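Local structure of probable exosome complex exonuclease 2 (Archaeoglobus fulgidus, 3M7N) at residues 245-248 and 249-253. The protein is a probably non-catalytic subunit of the archaeal exosome, an RNA-degrading complex, and is thought to help shape the active site of its partner Rrp41. Numbering follows the deposited sequence.
Sequences SINC and ARKLR
A249 N donates to S245 O at 2.8 Å, one turn back along helix 235-253. A249 CB lies 3.3 Å from the same S245 O, and a small methyl fits here, where the helix lies close against strands 185-192 and 211-216 and touches V187 and T216. R250 N bonds to I246 O, but its side chain does the more distinctive work. Bent at chi3 (-35°), the chain turns back along the helix, setting NH1 2.6 Å from N247 OD1. The angle is too poor for a hydrogen bond, and the amide and guanidinium planes stand 88° apart, while N247 CA lies over the rim of one guanidinium face. The guanidinium has its firm partner elsewhere, NH2 forming a salt bridge to D220. With CG anti to the backbone N (chi1 -161°), N247 carries its amide toward the R250 side chain; an alanine here would probably leave NH1 without the amide oxygen beside it and that side of the guanidinium less restrained, though D220 would still hold NH2. The backbone i+4 to i bonds run through the C-terminal helix of the RNase PH-type second domain, which packs against a four-stranded antiparallel sheet. K251 N continues the ladder to N247 O. Its long aliphatic chain, well fitted to an exposed flank, brings CE 3.8 Å from N247 ND2. L252 N closes on C248 O at 3.0 Å; its branched, apolar side chain suits the buried side, where it touches V185 and F32. R253 reaches back through water 1, which accepts from NH1 at 3.0 Å and donates to I246 O at 2.7 Å, giving that carbonyl a second donor beside R250 N. Arginine has donors enough for more: NE bonds to L183 O and NH2 to T216 OG1.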
loop_
_atom_site.group_PDB
_atom_site.type_symbol
_atom_site.label_atom_id
_atom_site.label_comp_id
_atom_site.label_asym_id
_atom_site.label_seq_id
_atom_site.Cartn_x
_atom_site.Cartn_y
_atom_site.Cartn_z
ATOM N N SER H 245 18.280 24.383 -28.902
ATOM C CA SER H 245 17.085 24.498 -28.059
ATOM C C SER H 245 16.590 25.929 -27.909
ATOM O O SER H 245 15.392 26.201 -28.004
ATOM C CB SER H 245 17.311 23.895 -26.661
ATOM O OG SER H 245 17.599 22.520 -26.738
ATOM N N ILE H 246 17.511 26.840 -27.641
ATOM C CA ILE H 246 17.158 28.243 -27.565
ATOM C C ILE H 246 16.472 28.627 -28.869
ATOM O O ILE H 246 15.422 29.243 -28.864
ATOM C CB ILE H 246 18.406 29.133 -27.327
ATOM C CG1 ILE H 246 19.088 28.753 -25.999
ATOM C CG2 ILE H 246 18.030 30.617 -27.373
ATOM C CD1 ILE H 246 20.380 29.518 -25.714
ATOM N N ASN H 247 17.059 28.213 -29.985
ATOM C CA ASN H 247 16.471 28.476 -31.290
ATOM C C ASN H 247 15.059 27.885 -31.427
ATOM O O ASN H 247 14.111 28.622 -31.715
ATOM C CB ASN H 247 17.401 27.988 -32.412
ATOM C CG ASN H 247 17.084 28.624 -33.760
ATOM O OD1 ASN H 247 17.547 29.728 -34.062
ATOM N ND2 ASN H 247 16.298 27.927 -34.579
ATOM N N CYS H 248 14.921 26.568 -31.223
ATOM C CA CYS H 248 13.607 25.896 -31.252
ATOM C C CYS H 248 12.551 26.584 -30.394
ATOM O O CYS H 248 11.400 26.706 -30.797
ATOM C CB CYS H 248 13.718 24.446 -30.769
ATOM S SG CYS H 248 14.507 23.328 -31.901
ATOM N N ALA H 249 12.952 26.997 -29.195
ATOM C CA ALA H 249 12.080 27.698 -28.263
ATOM C C ALA H 249 11.558 29.005 -28.870
ATOM O O ALA H 249 10.396 29.383 -28.672
ATOM C CB ALA H 249 12.843 27.983 -26.947
ATOM N N ARG H 250 12.432 29.692 -29.600
ATOM C CA ARG H 250 12.070 30.941 -30.259
ATOM C C ARG H 250 11.014 30.695 -31.326
ATOM O O ARG H 250 10.004 31.381 -31.350
ATOM C CB ARG H 250 13.300 31.629 -30.884
ATOM C CG ARG H 250 13.902 32.768 -30.052
ATOM C CD ARG H 250 14.562 33.827 -30.953
ATOM N NE ARG H 250 15.188 33.204 -32.115
ATOM C CZ ARG H 250 16.407 32.673 -32.120
ATOM N NH1 ARG H 250 16.883 32.114 -33.227
ATOM N NH2 ARG H 250 17.157 32.709 -31.027
ATOM N N LYS H 251 11.248 29.732 -32.213
ATOM C CA LYS H 251 10.235 29.383 -33.212
ATOM C C LYS H 251 8.891 29.084 -32.543
ATOM O O LYS H 251 7.848 29.624 -32.926
ATOM C CB LYS H 251 10.663 28.158 -34.008
ATOM C CG LYS H 251 11.641 28.427 -35.143
ATOM C CD LYS H 251 12.617 29.529 -34.798
ATOM C CE LYS H 251 13.438 29.959 -36.014
ATOM N NZ LYS H 251 13.925 31.372 -35.840
ATOM N N LEU H 252 8.926 28.219 -31.537
ATOM C CA LEU H 252 7.731 27.867 -30.803
ATOM C C LEU H 252 7.028 29.101 -30.290
ATOM O O LEU H 252 5.801 29.220 -30.367
ATOM C CB LEU H 252 8.082 26.923 -29.643
ATOM C CG LEU H 252 8.270 25.482 -30.129
ATOM C CD1 LEU H 252 8.656 24.552 -29.002
ATOM C CD2 LEU H 252 6.991 24.998 -30.822
ATOM N N ARG H 253 7.825 30.014 -29.751
ATOM C CA ARG H 253 7.332 31.214 -29.101
ATOM C C ARG H 253 6.537 32.023 -30.114
ATOM O O ARG H 253 5.599 32.728 -29.766
ATOM C CB ARG H 253 8.518 32.011 -28.544
ATOM C CG ARG H 253 8.176 33.123 -27.565
ATOM C CD ARG H 253 9.416 33.580 -26.798
ATOM N NE ARG H 253 9.730 32.677 -25.708
ATOM C CZ ARG H 253 10.820 31.924 -25.622
ATOM N NH1 ARG H 253 11.761 31.968 -26.574
ATOM N NH2 ARG H 253 10.963 31.117 -24.564
HETATM O O HOH W 1 14.484 30.744 -26.886
#